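Long-range contacts in alpha-glucosidase (Bacteroides thetaiotaomicron, PDB 5XFM), which hydrolyses beta-L-arabinopyranosides and alpha-galactosides as a bifunctional, calcium-containing enzyme of glycoside hydrolase family 97: residues A[44-52]-A[200-208]; A[267-275]-A[557-565]. The protein carries 1 engineered substitution. All coordinates share one frame; numbering follows the deposited sequence.

Contact 1. Residues A[44-52]-A[200-208]; sequences YNGKTMLEK and RIGNDGWVL
M49 lays its thioether end over the turn I201-D204 and the start of the strand that follows it. With CG beside the backbone N (chi1 -55°) and further bends at chi2 and chi3, the chain curls so that CE reaches the opposite backbone although CB does not face it. CE lies 3.7 Å from I201 CG1 and 3.1 Å from D204 O, a close approach to a carbonyl oxygen. A CB on G205 would sit tight against CE, and the backbone angles there favour glycine anyway.

Deeper in, the contact is aliphatic: L50 CD1 meets V207 CG1 at 4.0 Å, the two branches crossing obliquely, and V207 CG2 also touches M49 CB. I263 and V265 of strand 256-266 continue this apolar layer.

At the solvent-facing end the chemistry changes. K47 crosses D204 at about a right angle, its CE 3.4 Å from D204 OD2, while NZ stays 4.1 Å from the same oxygen, beyond salt-bridge range. Water fills in: water 1 accepts from K47 NZ at 2.8 Å and donates to D204 OD2, and water 2 donates to T48 O and, at 2.8 Å, to D204 OD2. One carboxylate oxygen thus receives two water bonds, joining the segments indirectly.

K47-L50, leaving a type I' turn and entering a classic beta bulge where M49 and L50 both face V42, thus packs against I201, D204 and V207 beside a type II' turn. Strands 47-59 and 206-212 belong to different antiparallel sheets, as expected for the beta-sandwich of the galactose-mutarotase-like N-terminal domain of family 97.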
ATOM      1  N   TYR A  44     -24.736   6.594  -0.261  1.00 22.81           N
ATOM      2  CA  TYR A  44     -24.574   5.943   1.035  1.00 20.70           C
ATOM      3  C   TYR A  44     -25.477   6.616   2.055  1.00 22.80           C
ATOM      4  O   TYR A  44     -25.395   7.829   2.242  1.00 26.01           O
ATOM      5  CB  TYR A  44     -23.117   5.993   1.506  1.00 19.92           C
ATOM      6  CG  TYR A  44     -22.861   5.083   2.687  1.00 23.40           C
ATOM      7  CD1 TYR A  44     -23.028   5.534   3.991  1.00 19.79           C
ATOM      8  CD2 TYR A  44     -22.481   3.760   2.494  1.00 20.33           C
ATOM      9  CE1 TYR A  44     -22.808   4.695   5.071  1.00 23.67           C
ATOM     10  CE2 TYR A  44     -22.261   2.921   3.560  1.00 25.19           C
ATOM     11  CZ  TYR A  44     -22.425   3.388   4.846  1.00 25.06           C
ATOM     12  OH  TYR A  44     -22.203   2.532   5.904  1.00 18.96           O
ATOM     13  N   ASN A  45     -26.307   5.820   2.730  1.00 25.63           N
ATOM     14  CA  ASN A  45     -27.385   6.334   3.584  1.00 31.95           C
ATOM     15  C   ASN A  45     -28.209   7.450   2.945  1.00 23.80           C
ATOM     16  O   ASN A  45     -28.622   8.390   3.622  1.00 32.68           O
ATOM     17  CB  ASN A  45     -26.824   6.828   4.922  1.00 28.47           C
ATOM     18  CG  ASN A  45     -26.595   5.703   5.907  1.00 34.93           C
ATOM     19  OD1 ASN A  45     -27.207   4.638   5.805  1.00 41.45           O
ATOM     20  ND2 ASN A  45     -25.711   5.930   6.870  1.00 37.53           N
ATOM     21  N   GLY A  46     -28.458   7.334   1.645  1.00 20.86           N
ATOM     22  CA  GLY A  46     -29.312   8.277   0.943  1.00 25.09           C
ATOM     23  C   GLY A  46     -28.605   9.534   0.472  1.00 28.73           C
ATOM     24  O   GLY A  46     -29.184  10.357  -0.237  1.00 32.61           O
ATOM     25  N   LYS A  47     -27.339   9.676   0.844  1.00 30.41           N
ATOM     26  CA  LYS A  47     -26.548  10.803   0.378  1.00 24.99           C
ATOM     27  C   LYS A  47     -25.732  10.418  -0.842  1.00 25.85           C
ATOM     28  O   LYS A  47     -25.157   9.332  -0.898  1.00 22.93           O
ATOM     29  CB  LYS A  47     -25.629  11.331   1.483  1.00 29.29           C
ATOM     30  CG  LYS A  47     -26.350  11.775   2.750  1.00 32.36           C
ATOM     31  CD  LYS A  47     -27.327  12.914   2.454  1.00 32.28           C
ATOM     32  CE  LYS A  47     -26.703  14.001   1.580  1.00 41.47           C
ATOM     33  NZ  LYS A  47     -27.546  15.231   1.509  1.00 51.29           N
ATOM     34  N   THR A  48     -25.725  11.303  -1.835  1.00 25.74           N
ATOM     35  CA  THR A  48     -24.927  11.108  -3.035  1.00 24.04           C
ATOM     36  C   THR A  48     -23.444  11.148  -2.678  1.00 28.76           C
ATOM     37  O   THR A  48     -22.958  12.128  -2.101  1.00 20.99           O
ATOM     38  CB  THR A  48     -25.228  12.188  -4.105  1.00 26.27           C
ATOM     39  OG1 THR A  48     -26.638  12.253  -4.352  1.00 27.71           O
ATOM     40  CG2 THR A  48     -24.500  11.877  -5.408  1.00 25.44           C
ATOM     41  N   MET A  49     -22.729  10.086  -3.032  1.00 23.52           N
ATOM     42  CA  MET A  49     -21.302   9.989  -2.751  1.00 19.72           C
ATOM     43  C   MET A  49     -20.517  10.056  -4.053  1.00 24.19           C
ATOM     44  O   MET A  49     -19.472  10.708  -4.140  1.00 18.77           O
ATOM     45  CB  MET A  49     -21.003   8.697  -1.997  1.00 22.58           C
ATOM     46  CG  MET A  49     -21.825   8.544  -0.733  1.00 18.72           C
ATOM     47  SD  MET A  49     -21.462   9.849   0.449  1.00 25.08           S
ATOM     48  CE  MET A  49     -19.890   9.279   1.090  1.00 22.54           C
ATOM     49  N   LEU A  50     -21.029   9.373  -5.071  1.00 16.97           N
ATOM     50  CA  LEU A  50     -20.538   9.572  -6.425  1.00 20.04           C
ATOM     51  C   LEU A  50     -21.716   9.937  -7.297  1.00 22.65           C
ATOM     52  O   LEU A  50     -22.739   9.258  -7.278  1.00 20.82           O
ATOM     53  CB  LEU A  50     -19.862   8.313  -6.976  1.00 19.95           C
ATOM     54  CG  LEU A  50     -18.416   8.004  -6.589  1.00 25.20           C
ATOM     55  CD1 LEU A  50     -18.379   7.343  -5.224  1.00 21.30           C
ATOM     56  CD2 LEU A  50     -17.784   7.095  -7.637  1.00 22.43           C
ATOM     57  N   GLU A  51     -21.593  11.030  -8.034  1.00 23.10           N
ATOM     58  CA  GLU A  51     -22.595  11.350  -9.027  1.00 23.45           C
ATOM     59  C   GLU A  51     -22.359  10.508 -10.270  1.00 25.48           C
ATOM     60  O   GLU A  51     -21.481   9.643 -10.291  1.00 21.36           O
ATOM     61  CB  GLU A  51     -22.617  12.845  -9.336  1.00 27.24           C
ATOM     62  CG  GLU A  51     -22.918  13.669  -8.093  1.00 35.66           C
ATOM     63  CD  GLU A  51     -23.057  15.136  -8.376  1.00 41.38           C
ATOM     64  OE1 GLU A  51     -22.193  15.691  -9.081  1.00 52.94           O
ATOM     65  OE2 GLU A  51     -24.067  15.721  -7.934  1.00 52.19           O
ATOM     66  N   LYS A  52     -23.154  10.759 -11.298  1.00 27.23           N
ATOM     67  CA  LYS A  52     -23.087   9.979 -12.517  1.00 24.05           C
ATOM     68  C   LYS A  52     -21.671   9.966 -13.093  1.00 22.31           C
ATOM     69  O   LYS A  52     -21.135  10.988 -13.532  1.00 24.49           O
ATOM     70  CB  LYS A  52     -24.096  10.539 -13.503  1.00 22.05           C
ATOM     71  CG  LYS A  52     -25.523  10.254 -13.042  1.00 29.85           C
ATOM     72  CD  LYS A  52     -26.547  10.857 -13.957  1.00 32.35           C
ATOM     73  CE  LYS A  52     -26.415  10.290 -15.337  1.00 36.92           C
ATOM     74  NZ  LYS A  52     -27.743  10.181 -15.996  1.00 44.10           N
ATOM     75  N   ARG A 200     -13.123  13.559   0.559  1.00 21.59           N
ATOM     76  CA  ARG A 200     -14.083  13.896   1.593  1.00 20.07           C
ATOM     77  C   ARG A 200     -15.312  14.529   0.954  1.00 25.83           C
ATOM     78  O   ARG A 200     -15.215  15.557   0.273  1.00 22.05           O
ATOM     79  CB  ARG A 200     -13.468  14.831   2.632  1.00 26.96           C
ATOM     80  CG  ARG A 200     -14.453  15.286   3.702  1.00 27.70           C
ATOM     81  CD  ARG A 200     -13.747  15.973   4.864  1.00 22.51           C
ATOM     82  NE  ARG A 200     -13.259  17.305   4.531  1.00 26.00           N
ATOM     83  CZ  ARG A 200     -14.013  18.398   4.542  1.00 32.43           C
ATOM     84  NH1 ARG A 200     -15.303  18.308   4.855  1.00 22.79           N
ATOM     85  NH2 ARG A 200     -13.479  19.578   4.232  1.00 25.55           N
ATOM     86  N   ILE A 201     -16.459  13.885   1.158  1.00 21.85           N
ATOM     87  CA  ILE A 201     -17.710  14.302   0.537  1.00 22.46           C
ATOM     88  C   ILE A 201     -18.446  15.306   1.433  1.00 27.44           C
ATOM     89  O   ILE A 201     -19.546  15.037   1.921  1.00 29.54           O
ATOM     90  CB  ILE A 201     -18.613  13.088   0.248  1.00 22.07           C
ATOM     91  CG1 ILE A 201     -17.776  11.926  -0.312  1.00 19.25           C
ATOM     92  CG2 ILE A 201     -19.723  13.458  -0.729  1.00 17.47           C
ATOM     93  CD1 ILE A 201     -17.110  12.231  -1.646  1.00 16.18           C
ATOM     94  N   GLY A 202     -17.824  16.461   1.650  1.00 23.56           N
ATOM     95  CA  GLY A 202     -18.387  17.474   2.518  1.00 25.87           C
ATOM     96  C   GLY A 202     -18.565  16.926   3.917  1.00 26.01           C
ATOM     97  O   GLY A 202     -17.597  16.560   4.584  1.00 28.36           O
ATOM     98  N   ASN A 203     -19.817  16.855   4.354  1.00 27.28           N
ATOM     99  CA  ASN A 203     -20.135  16.293   5.660  1.00 33.24           C
ATOM    100  C   ASN A 203     -20.782  14.913   5.547  1.00 28.64           C
ATOM    101  O   ASN A 203     -21.176  14.324   6.550  1.00 23.31           O
ATOM    102  CB  ASN A 203     -21.033  17.249   6.442  1.00 29.64           C
ATOM    103  CG  ASN A 203     -20.394  18.616   6.629  1.00 37.27           C
ATOM    104  OD1 ASN A 203     -20.946  19.634   6.211  1.00 43.22           O
ATOM    105  ND2 ASN A 203     -19.201  18.638   7.220  1.00 26.94           N
ATOM    106  N   ASP A 204     -20.917  14.417   4.319  1.00 26.11           N
ATOM    107  CA  ASP A 204     -21.583  13.137   4.095  1.00 27.86           C
ATOM    108  C   ASP A 204     -20.631  11.939   4.041  1.00 33.28           C
ATOM    109  O   ASP A 204     -21.001  10.884   3.535  1.00 36.50           O
ATOM    110  CB  ASP A 204     -22.397  13.187   2.804  1.00 31.81           C
ATOM    111  CG  ASP A 204     -23.315  14.388   2.746  1.00 35.50           C
ATOM    112  OD1 ASP A 204     -23.885  14.738   3.798  1.00 36.87           O
ATOM    113  OD2 ASP A 204     -23.479  14.968   1.651  1.00 35.14           O
ATOM    114  N   GLY A 205     -19.423  12.089   4.581  1.00 24.18           N
ATOM    115  CA  GLY A 205     -18.499  10.969   4.669  1.00 26.47           C
ATOM    116  C   GLY A 205     -17.303  10.934   3.725  1.00 22.68           C
ATOM    117  O   GLY A 205     -16.743  11.965   3.376  1.00 20.12           O
ATOM    118  N   TRP A 206     -16.889   9.725   3.350  1.00 21.68           N
ATOM    119  CA  TRP A 206     -15.616   9.525   2.673  1.00 22.39           C
ATOM    120  C   TRP A 206     -15.671   8.501   1.539  1.00 21.05           C
ATOM    121  O   TRP A 206     -16.418   7.515   1.594  1.00 23.01           O
ATOM    122  CB  TRP A 206     -14.549   9.091   3.687  1.00 24.66           C
ATOM    123  CG  TRP A 206     -14.398  10.015   4.866  1.00 25.72           C
ATOM    124  CD1 TRP A 206     -15.154  10.029   6.003  1.00 20.52           C
ATOM    125  CD2 TRP A 206     -13.437  11.070   5.011  1.00 20.90           C
ATOM    126  NE1 TRP A 206     -14.716  11.017   6.850  1.00 21.40           N
ATOM    127  CE2 TRP A 206     -13.662  11.671   6.264  1.00 25.33           C
ATOM    128  CE3 TRP A 206     -12.401  11.558   4.204  1.00 23.95           C
ATOM    129  CZ2 TRP A 206     -12.891  12.741   6.730  1.00 25.98           C
ATOM    130  CZ3 TRP A 206     -11.636  12.617   4.667  1.00 20.34           C
ATOM    131  CH2 TRP A 206     -11.889  13.198   5.919  1.00 22.45           C
ATOM    132  N   VAL A 207     -14.836   8.734   0.531  1.00 22.25           N
ATOM    133  CA  VAL A 207     -14.665   7.814  -0.589  1.00 20.98           C
ATOM    134  C   VAL A 207     -13.177   7.574  -0.907  1.00 23.01           C
ATOM    135  O   VAL A 207     -12.417   8.513  -1.055  1.00 20.09           O
ATOM    136  CB  VAL A 207     -15.361   8.341  -1.849  1.00 20.95           C
ATOM    137  CG1 VAL A 207     -15.012   7.470  -3.052  1.00 20.74           C
ATOM    138  CG2 VAL A 207     -16.879   8.414  -1.640  1.00 21.97           C
ATOM    139  N   LEU A 208     -12.765   6.315  -0.997  1.00 16.64           N
ATOM    140  CA  LEU A 208     -11.417   5.962  -1.435  1.00 16.11           C
ATOM    141  C   LEU A 208     -11.447   5.199  -2.758  1.00 17.72           C
ATOM    142  O   LEU A 208     -12.021   4.111  -2.845  1.00 18.61           O
ATOM    143  CB  LEU A 208     -10.718   5.115  -0.379  1.00 14.11           C
ATOM    144  CG  LEU A 208      -9.266   4.731  -0.678  1.00 20.50           C
ATOM    145  CD1 LEU A 208      -8.300   5.910  -0.492  1.00 18.80           C
ATOM    146  CD2 LEU A 208      -8.849   3.527   0.156  1.00 16.25           C
TER
HETATM  147  O   HOH W   1     -25.252  16.825   1.784  1.00 43.72           O
HETATM  148  O   HOH W   2     -23.528  14.481  -1.140  1.00 28.39           O

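Contact 2. Residues A[267-275]-A[557-565]; sequences DHLKPIVET and TRFVDGYPG
F559 takes up most of the apolar packing, its ring lying against the first turn of helix 270-274. Its CG stands anti to the backbone N (chi1 176°), which carries the ring to the helix. CE2 of F559 lies 3.7 Å from L269 CB, and its CD2 rests against K270 CA. On the other side of the ring's axis, F559 CD1 meets V273 CG2 at 3.8 Å, the two side chains crossing at about a right angle. Further along, L269 CD1 touches CD of the P564 ring at 3.7 Å and also reaches G562 O.

The polar part is one direct bond. F559 N donates to E274 OE2 at 3.0 Å, nearly straight at 164°, using the anti lone pair of that oxygen. On the other branch, K270 NZ forms a salt bridge to E274 OE1 at 3.4 Å, its hydrogen bond weak. Replacing E274 by alanine is likely to leave F559 N without this acceptor and K270 without its charged mate.

Helix and strand 557-560 run roughly antiparallel, at 150° with axes 7.8 Å apart. The chemistry implies a mainly apolar interface between the N-terminal and C-terminal regions, in which a single carboxylate takes the strand's F559 N-H on one oxygen and pairs with a lysine on the other.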
ATOM      1  N   ASP A 267     -19.974   6.840   5.766  1.00 23.22           N
ATOM      2  CA  ASP A 267     -20.267   8.118   6.393  1.00 30.37           C
ATOM      3  C   ASP A 267     -19.201   8.438   7.433  1.00 31.43           C
ATOM      4  O   ASP A 267     -19.187   9.525   8.002  1.00 36.15           O
ATOM      5  CB  ASP A 267     -21.654   8.107   7.046  1.00 33.35           C
ATOM      6  CG  ASP A 267     -21.837   6.946   8.009  1.00 40.99           C
ATOM      7  OD1 ASP A 267     -20.958   6.051   8.050  1.00 40.98           O
ATOM      8  OD2 ASP A 267     -22.840   6.948   8.755  1.00 44.43           O
ATOM      9  N   HIS A 268     -18.310   7.478   7.667  1.00 32.35           N
ATOM     10  CA  HIS A 268     -17.204   7.638   8.608  1.00 32.46           C
ATOM     11  C   HIS A 268     -15.886   7.108   8.047  1.00 31.00           C
ATOM     12  O   HIS A 268     -15.852   6.471   6.996  1.00 30.25           O
ATOM     13  CB  HIS A 268     -17.520   6.935   9.935  1.00 32.12           C
ATOM     14  CG  HIS A 268     -18.709   7.498  10.650  1.00 37.28           C
ATOM     15  ND1 HIS A 268     -19.818   6.742  10.962  1.00 40.54           N
ATOM     16  CD2 HIS A 268     -18.955   8.742  11.126  1.00 37.83           C
ATOM     17  CE1 HIS A 268     -20.701   7.498  11.590  1.00 41.66           C
ATOM     18  NE2 HIS A 268     -20.203   8.717  11.700  1.00 39.52           N
ATOM     19  N   LEU A 269     -14.799   7.382   8.757  1.00 26.74           N
ATOM     20  CA  LEU A 269     -13.473   6.969   8.326  1.00 24.03           C
ATOM     21  C   LEU A 269     -13.222   5.479   8.557  1.00 29.74           C
ATOM     22  O   LEU A 269     -12.302   4.906   7.972  1.00 31.10           O
ATOM     23  CB  LEU A 269     -12.407   7.810   9.038  1.00 23.85           C
ATOM     24  CG  LEU A 269     -12.155   9.186   8.407  1.00 25.26           C
ATOM     25  CD1 LEU A 269     -11.360  10.085   9.334  1.00 25.07           C
ATOM     26  CD2 LEU A 269     -11.431   9.029   7.074  1.00 20.76           C
ATOM     27  N   LYS A 270     -14.039   4.860   9.410  1.00 25.55           N
ATOM     28  CA  LYS A 270     -13.861   3.455   9.798  1.00 28.89           C
ATOM     29  C   LYS A 270     -13.810   2.445   8.630  1.00 27.29           C
ATOM     30  O   LYS A 270     -12.918   1.591   8.591  1.00 26.47           O
ATOM     31  CB  LYS A 270     -14.964   3.041  10.779  1.00 29.85           C
ATOM     32  CG  LYS A 270     -14.883   1.591  11.222  1.00 29.84           C
ATOM     33  CD  LYS A 270     -16.095   1.199  12.044  1.00 33.02           C
ATOM     34  CE  LYS A 270     -15.881  -0.148  12.712  1.00 38.01           C
ATOM     35  NZ  LYS A 270     -16.628  -1.242  12.033  1.00 44.25           N
ATOM     36  N   PRO A 271     -14.771   2.513   7.690  1.00 28.05           N
ATOM     37  CA  PRO A 271     -14.674   1.569   6.566  1.00 26.87           C
ATOM     38  C   PRO A 271     -13.467   1.831   5.658  1.00 23.55           C
ATOM     39  O   PRO A 271     -12.960   0.904   5.029  1.00 22.97           O
ATOM     40  CB  PRO A 271     -15.983   1.799   5.809  1.00 28.35           C
ATOM     41  CG  PRO A 271     -16.366   3.213   6.151  1.00 28.94           C
ATOM     42  CD  PRO A 271     -15.976   3.359   7.585  1.00 24.95           C
ATOM     43  N   ILE A 272     -13.028   3.081   5.591  1.00 23.77           N
ATOM     44  CA  ILE A 272     -11.819   3.448   4.856  1.00 22.38           C
ATOM     45  C   ILE A 272     -10.594   2.736   5.413  1.00 21.96           C
ATOM     46  O   ILE A 272      -9.817   2.124   4.677  1.00 18.83           O
ATOM     47  CB  ILE A 272     -11.576   4.962   4.911  1.00 22.41           C
ATOM     48  CG1 ILE A 272     -12.796   5.712   4.371  1.00 19.10           C
ATOM     49  CG2 ILE A 272     -10.340   5.332   4.122  1.00 21.81           C
ATOM     50  CD1 ILE A 272     -12.986   5.555   2.883  1.00 18.20           C
ATOM     51  N   VAL A 273     -10.441   2.801   6.728  1.00 22.43           N
ATOM     52  CA  VAL A 273      -9.286   2.209   7.382  1.00 24.67           C
ATOM     53  C   VAL A 273      -9.357   0.685   7.420  1.00 23.50           C
ATOM     54  O   VAL A 273      -8.333   0.013   7.250  1.00 18.95           O
ATOM     55  CB  VAL A 273      -9.142   2.774   8.816  1.00 22.28           C
ATOM     56  CG1 VAL A 273      -8.133   1.988   9.630  1.00 17.37           C
ATOM     57  CG2 VAL A 273      -8.777   4.258   8.754  1.00 19.72           C
ATOM     58  N   GLU A 274     -10.568   0.144   7.559  1.00 20.23           N
ATOM     59  CA  GLU A 274     -10.744  -1.291   7.773  1.00 20.93           C
ATOM     60  C   GLU A 274     -11.084  -2.092   6.517  1.00 23.31           C
ATOM     61  O   GLU A 274     -11.336  -3.296   6.607  1.00 24.98           O
ATOM     62  CB  GLU A 274     -11.838  -1.531   8.819  1.00 23.01           C
ATOM     63  CG  GLU A 274     -11.449  -1.130  10.229  1.00 22.35           C
ATOM     64  CD  GLU A 274     -12.571  -1.346  11.229  1.00 28.56           C
ATOM     65  OE1 GLU A 274     -13.551  -2.049  10.897  1.00 29.64           O
ATOM     66  OE2 GLU A 274     -12.462  -0.826  12.361  1.00 34.98           O
ATOM     67  N   THR A 275     -11.097  -1.432   5.362  1.00 18.42           N
ATOM     68  CA  THR A 275     -11.476  -2.084   4.108  1.00 18.60           C
ATOM     69  C   THR A 275     -10.549  -3.241   3.730  1.00 23.36           C
ATOM     70  O   THR A 275      -9.332  -3.190   3.957  1.00 14.42           O
ATOM     71  CB  THR A 275     -11.506  -1.081   2.932  1.00 22.10           C
ATOM     72  OG1 THR A 275     -12.012  -1.733   1.761  1.00 19.96           O
ATOM     73  CG2 THR A 275     -10.110  -0.531   2.636  1.00 19.86           C
ATOM     74  N   THR A 557      -7.725  -5.456  12.917  1.00 29.72           N
ATOM     75  CA  THR A 557      -7.431  -4.035  13.021  1.00 30.42           C
ATOM     76  C   THR A 557      -8.725  -3.261  13.230  1.00 28.02           C
ATOM     77  O   THR A 557      -9.684  -3.428  12.479  1.00 29.63           O
ATOM     78  CB  THR A 557      -6.711  -3.506  11.763  1.00 27.80           C
ATOM     79  OG1 THR A 557      -5.418  -4.116  11.660  1.00 27.78           O
ATOM     80  CG2 THR A 557      -6.548  -1.989  11.827  1.00 26.04           C
ATOM     81  N   ARG A 558      -8.752  -2.406  14.244  1.00 28.09           N
ATOM     82  CA  ARG A 558      -9.944  -1.618  14.510  1.00 28.99           C
ATOM     83  C   ARG A 558      -9.600  -0.130  14.555  1.00 34.63           C
ATOM     84  O   ARG A 558      -8.689   0.296  15.277  1.00 31.70           O
ATOM     85  CB  ARG A 558     -10.613  -2.080  15.808  1.00 32.83           C
ATOM     86  CG  ARG A 558     -11.097  -3.532  15.739  1.00 42.16           C
ATOM     87  CD  ARG A 558     -12.539  -3.724  16.205  1.00 42.44           C
ATOM     88  NE  ARG A 558     -12.698  -3.698  17.656  1.00 42.86           N
ATOM     89  CZ  ARG A 558     -12.748  -4.783  18.425  1.00 44.82           C
ATOM     90  NH1 ARG A 558     -12.635  -5.991  17.888  1.00 36.36           N
ATOM     91  NH2 ARG A 558     -12.906  -4.663  19.736  1.00 44.89           N
ATOM     92  N   PHE A 559     -10.324   0.652  13.758  1.00 31.24           N
ATOM     93  CA  PHE A 559     -10.192   2.103  13.774  1.00 31.51           C
ATOM     94  C   PHE A 559     -10.910   2.665  14.988  1.00 31.81           C
ATOM     95  O   PHE A 559     -12.088   2.390  15.211  1.00 36.92           O
ATOM     96  CB  PHE A 559     -10.739   2.710  12.478  1.00 31.10           C
ATOM     97  CG  PHE A 559     -10.731   4.215  12.456  1.00 30.37           C
ATOM     98  CD1 PHE A 559      -9.534   4.914  12.397  1.00 27.15           C
ATOM     99  CD2 PHE A 559     -11.923   4.930  12.458  1.00 28.69           C
ATOM    100  CE1 PHE A 559      -9.522   6.304  12.366  1.00 30.32           C
ATOM    101  CE2 PHE A 559     -11.922   6.321  12.424  1.00 23.89           C
ATOM    102  CZ  PHE A 559     -10.718   7.009  12.379  1.00 30.16           C
ATOM    103  N   VAL A 560     -10.181   3.437  15.783  1.00 31.33           N
ATOM    104  CA  VAL A 560     -10.715   3.995  17.017  1.00 33.65           C
ATOM    105  C   VAL A 560     -11.106   5.454  16.835  1.00 34.01           C
ATOM    106  O   VAL A 560     -12.228   5.846  17.147  1.00 35.07           O
ATOM    107  CB  VAL A 560      -9.691   3.882  18.162  1.00 32.86           C
ATOM    108  CG1 VAL A 560     -10.299   4.359  19.469  1.00 35.55           C
ATOM    109  CG2 VAL A 560      -9.197   2.447  18.289  1.00 29.65           C
ATOM    110  N   ASP A 561     -10.177   6.259  16.327  1.00 38.35           N
ATOM    111  CA  ASP A 561     -10.469   7.670  16.086  1.00 36.29           C
ATOM    112  C   ASP A 561      -9.427   8.273  15.161  1.00 35.63           C
ATOM    113  O   ASP A 561      -8.406   7.651  14.898  1.00 33.19           O
ATOM    114  CB  ASP A 561     -10.518   8.452  17.403  1.00 37.39           C
ATOM    115  CG  ASP A 561     -11.168   9.816  17.247  1.00 41.99           C
ATOM    116  OD1 ASP A 561     -12.019   9.968  16.343  1.00 38.88           O
ATOM    117  OD2 ASP A 561     -10.827  10.734  18.023  1.00 51.68           O
ATOM    118  N   GLY A 562      -9.687   9.476  14.657  1.00 31.63           N
ATOM    119  CA  GLY A 562      -8.703  10.157  13.838  1.00 32.15           C
ATOM    120  C   GLY A 562      -9.240  11.035  12.724  1.00 26.58           C
ATOM    121  O   GLY A 562     -10.437  11.063  12.432  1.00 26.85           O
ATOM    122  N   TYR A 563      -8.321  11.768  12.107  1.00 27.34           N
ATOM    123  CA  TYR A 563      -8.595  12.569  10.924  1.00 23.39           C
ATOM    124  C   TYR A 563      -7.292  12.653  10.140  1.00 29.15           C
ATOM    125  O   TYR A 563      -6.230  12.948  10.718  1.00 28.42           O
ATOM    126  CB  TYR A 563      -9.110  13.961  11.305  1.00 24.89           C
ATOM    127  CG  TYR A 563      -9.700  14.747  10.156  1.00 24.31           C
ATOM    128  CD1 TYR A 563     -11.064  14.721   9.907  1.00 23.37           C
ATOM    129  CD2 TYR A 563      -8.899  15.513   9.322  1.00 20.91           C
ATOM    130  CE1 TYR A 563     -11.613  15.433   8.859  1.00 22.38           C
ATOM    131  CE2 TYR A 563      -9.439  16.227   8.272  1.00 23.38           C
ATOM    132  CZ  TYR A 563     -10.799  16.182   8.048  1.00 23.57           C
ATOM    133  OH  TYR A 563     -11.351  16.889   7.008  1.00 25.67           O
ATOM    134  N   PRO A 564      -7.366  12.389   8.826  1.00 30.86           N
ATOM    135  CA  PRO A 564      -6.207  12.267   7.936  1.00 28.55           C
ATOM    136  C   PRO A 564      -5.329  13.508   7.937  1.00 27.77           C
ATOM    137  O   PRO A 564      -5.799  14.599   7.599  1.00 22.41           O
ATOM    138  CB  PRO A 564      -6.841  12.059   6.556  1.00 21.12           C
ATOM    139  CG  PRO A 564      -8.180  11.499   6.839  1.00 24.82           C
ATOM    140  CD  PRO A 564      -8.628  12.178   8.102  1.00 27.74           C
ATOM    141  N   GLY A 565      -4.062  13.324   8.304  1.00 26.84           N
ATOM    142  CA  GLY A 565      -3.087  14.399   8.330  1.00 23.03           C
ATOM    143  C   GLY A 565      -3.041  15.156   9.645  1.00 24.18           C
ATOM    144  O   GLY A 565      -2.117  15.935   9.888  1.00 28.61           O
TER

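The two contacts come in series along the chain, contact 1 closing before contact 2 opens, and their centres lie about 15 Å apart on the same side of the molecule. Strand 256-266 bridges them: it neighbours 206-212 in the nine-stranded antiparallel sheet and leads directly into residues 267-275. They also touch, W206 NE1 lying 3.5 Å from L269 CG, while the rings of W206 and Y563 meet edge to face. Contact 1 joins the two sheets within the N-terminal domain; contact 2 connects that domain to edge strand 556-563 of the C-terminal sheet. Together they form a continuous path of packing between the terminal domains, which in sequence flank the TIM-barrel region, probably the catalytic one.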